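PDB 3IWA: FAD-dependent pyridine nucleotide-disulphide oxidoreductase, which probably uses a bound flavin to pass electrons between a pyridine nucleotide and an as yet unassigned acceptor, as related disulphide oxidoreductases do. Local coordinates for residues A91-R94 against A95-T98; Q194-P197 against G198-S201; L204-M207 against L208-D211. All coordinates share one frame; numbering follows the deposited sequence.

Contact 1: A91-R94 against A95-T98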
loop_
_atom_site.group_PDB
_atom_site.type_symbol
_atom_site.label_atom_id
_atom_site.label_comp_id
_atom_site.label_asym_id
_atom_site.label_seq_id
_atom_site.Cartn_x
_atom_site.Cartn_y
_atom_site.Cartn_z
ATOM N N ALA A 91 -21.718 -29.323 -24.818
ATOM C CA ALA A 91 -22.839 -28.403 -24.866
ATOM C C ALA A 91 -23.434 -28.233 -23.494
ATOM O O ALA A 91 -23.348 -29.131 -22.670
ATOM C CB ALA A 91 -23.931 -28.914 -25.829
ATOM N N ILE A 92 -24.051 -27.080 -23.275
ATOM C CA ILE A 92 -24.779 -26.807 -22.058
ATOM C C ILE A 92 -26.248 -26.638 -22.392
ATOM O O ILE A 92 -26.590 -25.856 -23.258
ATOM C CB ILE A 92 -24.261 -25.533 -21.370
ATOM C CG1 ILE A 92 -22.832 -25.760 -20.880
ATOM C CG2 ILE A 92 -25.170 -25.141 -20.179
ATOM C CD1 ILE A 92 -22.186 -24.548 -20.353
ATOM N N ASP A 93 -27.115 -27.363 -21.696
ATOM C CA ASP A 93 -28.548 -27.132 -21.828
ATOM C C ASP A 93 -28.998 -26.499 -20.542
ATOM O O ASP A 93 -29.128 -27.162 -19.523
ATOM C CB ASP A 93 -29.310 -28.434 -22.110
ATOM C CG ASP A 93 -30.795 -28.202 -22.428
ATOM O OD1 ASP A 93 -31.306 -27.080 -22.219
ATOM O OD2 ASP A 93 -31.460 -29.169 -22.873
ATOM N N ARG A 94 -29.242 -25.202 -20.628
ATOM C CA ARG A 94 -29.584 -24.387 -19.471
ATOM C C ARG A 94 -30.963 -24.690 -18.893
ATOM O O ARG A 94 -31.114 -24.800 -17.668
ATOM C CB ARG A 94 -29.492 -22.918 -19.846
ATOM C CG ARG A 94 -28.074 -22.480 -20.025
ATOM C CD ARG A 94 -28.032 -21.254 -20.851
ATOM N NE ARG A 94 -28.842 -20.210 -20.259
ATOM C CZ ARG A 94 -29.246 -19.139 -20.918
ATOM N NH1 ARG A 94 -28.914 -18.987 -22.191
ATOM N NH2 ARG A 94 -29.976 -18.223 -20.309
ATOM N N ALA A 95 -31.968 -24.821 -19.760
ATOM C CA ALA A 95 -33.340 -25.134 -19.303
ATOM C C ALA A 95 -33.376 -26.476 -18.553
ATOM O O ALA A 95 -33.972 -26.585 -17.466
ATOM C CB ALA A 95 -34.319 -25.143 -20.480
ATOM N N ALA A 96 -32.699 -27.473 -19.126
ATOM C CA ALA A 96 -32.597 -28.814 -18.546
ATOM C C ALA A 96 -31.533 -29.010 -17.450
ATOM O O ALA A 96 -31.484 -30.080 -16.822
ATOM C CB ALA A 96 -32.342 -29.823 -19.673
ATOM N N HIS A 97 -30.660 -28.018 -17.261
ATOM C CA HIS A 97 -29.542 -28.098 -16.309
ATOM C C HIS A 97 -28.691 -29.358 -16.531
ATOM O O HIS A 97 -28.466 -30.171 -15.632
ATOM C CB HIS A 97 -30.055 -28.005 -14.869
ATOM C CG HIS A 97 -30.611 -26.657 -14.511
ATOM N ND1 HIS A 97 -31.732 -26.124 -15.107
ATOM C CD2 HIS A 97 -30.191 -25.730 -13.616
ATOM C CE1 HIS A 97 -31.981 -24.930 -14.597
ATOM N NE2 HIS A 97 -31.057 -24.665 -13.692
ATOM N N THR A 98 -28.214 -29.503 -17.752
ATOM C CA THR A 98 -27.394 -30.643 -18.134
ATOM C C THR A 98 -26.183 -30.170 -18.944
ATOM O O THR A 98 -26.255 -29.184 -19.664
ATOM C CB THR A 98 -28.195 -31.677 -18.999
ATOM O OG1 THR A 98 -28.493 -31.105 -20.272
ATOM C CG2 THR A 98 -29.510 -32.095 -18.319
#
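Asp93 and Thr98 face each other as an antiparallel hydrogen-bonded pair at the turn end of a beta hairpin, and the turn between them illustrates how a G1 beta bulge closes such a hairpin. Two backbone bonds hold the pair: Asp93 N reaches Thr98 O at 2.9 Å, and Thr98 N returns to Asp93 O at 3.1 Å. The bulge arises because His97 and Thr98 both lie opposite Asp93; His97 takes up positive backbone angles (phi 53°), an uncommon setting for a residue other than glycine.

On the sheet face shared by Asp93 and Thr98, the hydroxyl of Thr98 packs against the methylene of its partner, OG1 lying 3.3 Å from Asp93 CB. The Asp93 carboxylate is carried forward over the turn, its CG opposite the backbone N (chi1 -173°). There its two oxygens divide their work: OD1 accepts a weak but nearly straight bond from Ala96 N at 3.4 Å, while OD2 rests against the methyl of Ala96, 3.4 Å from CB.

A weak bond from His97 N to Arg94 O also spans the turn. His97 CB sets out away from residues 91-94, but the ring folds back, so that ND1 lies 2.9 Å from Arg94 O at an angle too poor for a hydrogen bond, while its N-H goes to Ala95 O at 3.3 Å. That oxygen lies in the ring plane, although the donor stands above the Ala95 carbonyl plane, off its lone pairs. NE2 hydrogen-bonds to Asp288.

In the conformer described, Arg94 makes a salt bridge to Asp286 and a hydrogen bond to Ala266 O. The hairpin thus links strands 87-93 and 98-103 of a three-stranded antiparallel sheet, with Thr98 touching strand 109-113 and Ile92 packed on helix 261-266 and strand 116-119.

Contact 2: Q194-P197 against G198-S201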
loop_
_atom_site.group_PDB
_atom_site.type_symbol
_atom_site.label_atom_id
_atom_site.label_comp_id
_atom_site.label_asym_id
_atom_site.label_seq_id
_atom_site.Cartn_x
_atom_site.Cartn_y
_atom_site.Cartn_z
ATOM N N GLN A 194 6.537 0.175 -28.194
ATOM C CA GLN A 194 7.141 -0.001 -26.902
ATOM C C GLN A 194 6.807 -1.388 -26.378
ATOM O O GLN A 194 5.795 -1.948 -26.748
ATOM C CB GLN A 194 6.620 1.073 -25.925
ATOM C CG GLN A 194 5.092 1.084 -25.747
ATOM C CD GLN A 194 4.629 1.871 -24.525
ATOM O OE1 GLN A 194 4.286 3.041 -24.635
ATOM N NE2 GLN A 194 4.662 1.236 -23.348
ATOM N N ILE A 195 7.659 -1.933 -25.517
ATOM C CA ILE A 195 7.300 -3.080 -24.714
ATOM C C ILE A 195 6.383 -2.623 -23.583
ATOM O O ILE A 195 6.291 -1.419 -23.293
ATOM C CB ILE A 195 8.542 -3.821 -24.156
ATOM C CG1 ILE A 195 9.329 -2.930 -23.190
ATOM C CG2 ILE A 195 9.415 -4.388 -25.341
ATOM C CD1 ILE A 195 10.289 -3.704 -22.311
ATOM N N MET A 196 5.699 -3.593 -22.968
ATOM C CA MET A 196 4.640 -3.367 -21.977
ATOM C C MET A 196 3.567 -2.321 -22.360
ATOM O O MET A 196 3.135 -1.547 -21.507
ATOM C CB MET A 196 5.255 -3.022 -20.620
ATOM C CG MET A 196 6.043 -4.166 -19.988
ATOM S SD MET A 196 5.017 -5.501 -19.427
ATOM C CE MET A 196 4.820 -4.910 -17.776
ATOM N N PRO A 197 3.087 -2.337 -23.617
ATOM C CA PRO A 197 2.106 -1.332 -23.971
ATOM C C PRO A 197 0.832 -1.470 -23.153
ATOM O O PRO A 197 0.354 -2.564 -22.947
ATOM C CB PRO A 197 1.846 -1.593 -25.461
ATOM C CG PRO A 197 2.340 -2.974 -25.724
ATOM C CD PRO A 197 3.440 -3.188 -24.761
ATOM N N GLY A 198 0.323 -0.348 -22.651
ATOM C CA GLY A 198 -0.859 -0.367 -21.807
ATOM C C GLY A 198 -0.594 -0.647 -20.334
ATOM O O GLY A 198 -1.515 -0.534 -19.533
ATOM N N PHE A 199 0.631 -1.050 -19.980
ATOM C CA PHE A 199 1.013 -1.288 -18.585
ATOM C C PHE A 199 1.988 -0.233 -18.019
ATOM O O PHE A 199 1.821 0.181 -16.873
ATOM C CB PHE A 199 1.635 -2.667 -18.421
ATOM C CG PHE A 199 0.627 -3.810 -18.426
ATOM C CD1 PHE A 199 0.537 -4.668 -17.339
ATOM C CD2 PHE A 199 -0.211 -4.032 -19.523
ATOM C CE1 PHE A 199 -0.371 -5.707 -17.330
ATOM C CE2 PHE A 199 -1.130 -5.075 -19.523
ATOM C CZ PHE A 199 -1.208 -5.914 -18.422
ATOM N N THR A 200 3.011 0.155 -18.789
ATOM C CA THR A 200 3.828 1.319 -18.460
ATOM C C THR A 200 3.743 2.344 -19.584
ATOM O O THR A 200 3.383 1.999 -20.705
ATOM C CB THR A 200 5.300 0.978 -18.235
ATOM O OG1 THR A 200 5.900 0.717 -19.499
ATOM C CG2 THR A 200 5.479 -0.217 -17.303
ATOM N N SER A 201 4.071 3.606 -19.287
ATOM C CA SER A 201 4.254 4.622 -20.351
ATOM C C SER A 201 5.443 4.276 -21.260
ATOM O O SER A 201 6.287 3.462 -20.902
ATOM C CB SER A 201 4.514 6.022 -19.756
ATOM O OG SER A 201 5.791 6.051 -19.118
#
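Gln194 reaches across the loop with its side-chain amide, and NE2 ties the two halves together: it donates to Thr200 O at 3.0 Å and to Ile195 O at 3.1 Å. Both acceptors lie near the amide plane, so the pair of bonds fixes the rotation of the group. Beside it, the hydroxyl of Thr200 turns to Ser201 O, and Met196 CB lies 4.0 Å from Thr200 OG1.

A second focus of this buried side is Met196 O, which receives two backbone N-H groups. Thr200 N approaches within the carbonyl plane at 3.2 Å; Phe199 N comes from above that plane at 3.0 Å. The Met196 chain, bent at chi2 and chi3, curls toward Phe199 in a Met-aromatic contact. SD sits 5.4 Å from the ring centroid, oblique to the ring, while CE touches Phe199 CB at 3.9 Å.

The outer side is looser. Pro197 and the exposed Gly198 are the central residues of a type II beta turn over Met196-Phe199, and Gly198, with positive phi (84°), takes its third position, where glycine is commonly found. Phe199, partly exposed, meets Pro197 O at its ring edge and Trp340 edge-to-face.

Before helix 202-214 the chain has neither helix nor strand, yet one amide nitrogen and one carbonyl oxygen, each making two bonds, hold the buried loop in a defined shape.

Contact 3: L204-M207 against L208-D211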
loop_
_atom_site.group_PDB
_atom_site.type_symbol
_atom_site.label_atom_id
_atom_site.label_comp_id
_atom_site.label_asym_id
_atom_site.label_seq_id
_atom_site.Cartn_x
_atom_site.Cartn_y
_atom_site.Cartn_z
ATOM N N LEU A 204 8.702 5.181 -19.336
ATOM C CA LEU A 204 9.034 4.181 -18.334
ATOM C C LEU A 204 9.447 2.824 -18.960
ATOM O O LEU A 204 10.309 2.106 -18.440
ATOM C CB LEU A 204 7.877 3.980 -17.351
ATOM C CG LEU A 204 8.348 3.199 -16.121
ATOM C CD1 LEU A 204 9.521 3.962 -15.435
ATOM C CD2 LEU A 204 7.213 2.979 -15.165
ATOM N N SER A 205 8.819 2.465 -20.060
ATOM C CA SER A 205 9.158 1.204 -20.702
ATOM C C SER A 205 10.633 1.098 -21.059
ATOM O O SER A 205 11.178 -0.000 -21.030
ATOM C CB SER A 205 8.314 0.983 -21.926
ATOM O OG SER A 205 8.824 1.761 -22.961
ATOM N N GLN A 206 11.300 2.218 -21.332
ATOM C CA GLN A 206 12.726 2.190 -21.705
ATOM C C GLN A 206 13.585 1.685 -20.571
ATOM O O GLN A 206 14.616 1.037 -20.794
ATOM C CB GLN A 206 13.275 3.573 -22.064
ATOM C CG GLN A 206 12.534 4.392 -23.095
ATOM C CD GLN A 206 12.388 3.717 -24.434
ATOM O OE1 GLN A 206 13.215 2.877 -24.837
ATOM N NE2 GLN A 206 11.323 4.087 -25.148
ATOM N N MET A 207 13.210 2.034 -19.350
ATOM C CA MET A 207 13.908 1.498 -18.202
ATOM C C MET A 207 13.801 -0.031 -18.224
ATOM O O MET A 207 14.772 -0.733 -18.011
ATOM C CB MET A 207 13.351 2.071 -16.878
ATOM C CG MET A 207 13.654 3.581 -16.558
ATOM S SD MET A 207 15.415 4.025 -16.671
ATOM C CE MET A 207 15.663 4.245 -18.411
ATOM N N LEU A 208 12.614 -0.554 -18.482
ATOM C CA LEU A 208 12.446 -2.004 -18.485
ATOM C C LEU A 208 13.195 -2.581 -19.688
ATOM O O LEU A 208 13.836 -3.613 -19.570
ATOM C CB LEU A 208 10.967 -2.421 -18.479
ATOM C CG LEU A 208 10.120 -2.223 -17.222
ATOM C CD1 LEU A 208 9.796 -0.714 -16.953
ATOM C CD2 LEU A 208 8.814 -3.029 -17.335
ATOM N N ARG A 209 13.115 -1.909 -20.829
ATOM C CA ARG A 209 13.828 -2.341 -22.035
ATOM C C ARG A 209 15.317 -2.513 -21.754
ATOM O O ARG A 209 15.894 -3.538 -22.141
ATOM C CB ARG A 209 13.618 -1.381 -23.211
ATOM C CG ARG A 209 14.135 -1.924 -24.540
ATOM C CD ARG A 209 13.841 -0.985 -25.718
ATOM N NE ARG A 209 14.425 -1.481 -26.981
ATOM C CZ ARG A 209 13.902 -1.308 -28.192
ATOM N NH1 ARG A 209 12.780 -0.640 -28.401
ATOM N NH2 ARG A 209 14.502 -1.854 -29.236
ATOM N N HIS A 210 15.910 -1.561 -21.026
ATOM C CA HIS A 210 17.354 -1.577 -20.769
ATOM C C HIS A 210 17.713 -2.735 -19.888
ATOM O O HIS A 210 18.733 -3.378 -20.117
ATOM C CB HIS A 210 17.857 -0.298 -20.101
ATOM C CG HIS A 210 19.314 -0.345 -19.717
ATOM N ND1 HIS A 210 19.742 -0.335 -18.405
ATOM C CD2 HIS A 210 20.437 -0.417 -20.477
ATOM C CE1 HIS A 210 21.063 -0.371 -18.373
ATOM N NE2 HIS A 210 21.508 -0.440 -19.616
ATOM N N ASP A 211 16.896 -2.984 -18.865
ATOM C CA ASP A 211 17.119 -4.122 -18.015
ATOM C C ASP A 211 17.234 -5.357 -18.890
ATOM O O ASP A 211 18.124 -6.166 -18.666
ATOM C CB ASP A 211 16.021 -4.276 -16.954
ATOM C CG ASP A 211 16.332 -5.390 -15.935
ATOM O OD1 ASP A 211 16.165 -6.572 -16.287
ATOM O OD2 ASP A 211 16.734 -5.114 -14.782
#
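Helix 202-214 supplies the crossover of a beta-alpha-beta unit between parallel strands 185-189 and 218-220, and residues 204-211 are two of its turns. Successive i to i+4 bonds run along the backbone: Arg209 N to Ser205 O at 2.7 Å, His210 N to Gln206 O at 2.9 Å and Asp211 N to Met207 O at 3.2 Å.

On the buried flank Leu208 swings back over the preceding turn, its CG placed opposite the carbonyl carbon (chi1 -71°) and its second torsion (chi2 72°) turning CD1 back to 3.2 Å from Leu204 O and 4.3 Å from Leu204 CG. Both leucines pack on Phe405 of strand 399-406. Asp211, one turn on from Leu208, directs its carboxylate to the backbone N atoms of Phe345, Glu346 and Gly347, so the helix is tied to the loop around residues 344-347 by bonds that the carboxylate charge probably strengthens and by Leu208 against Leu344.

On another flank Arg209, extended from CG to NE, reaches Thr221 through NH1 and Glu213 through a salt bridge at NE. Gln206 runs alongside it in the same direction, with amide and guanidinium planes only 19° apart, and its OE1 comes to 4.0 Å from Arg209 CD.

How the contacts relate
All three contacts are local, and together they show how hairpin turn, loop and helix are each shaped in part by contacts between residues close in sequence. Contacts 2 and 3 are neighbours, their centres about 10 Å apart: the loop of contact 2 runs into the helix of contact 3, Ser201 OG capping Leu204 N. They also pack directly, with Thr200 OG1 3.4 Å from Ser205 CB and Ile195 CD1 3.7 Å from Arg209 N. Contact 1 stands alone, its centre about 42 Å from that of contact 2 and 50 Å from that of contact 3, across the centre of the chain. Met196 also touches a glycine-rich, Rossmann-type turn that may belong to a dinucleotide site.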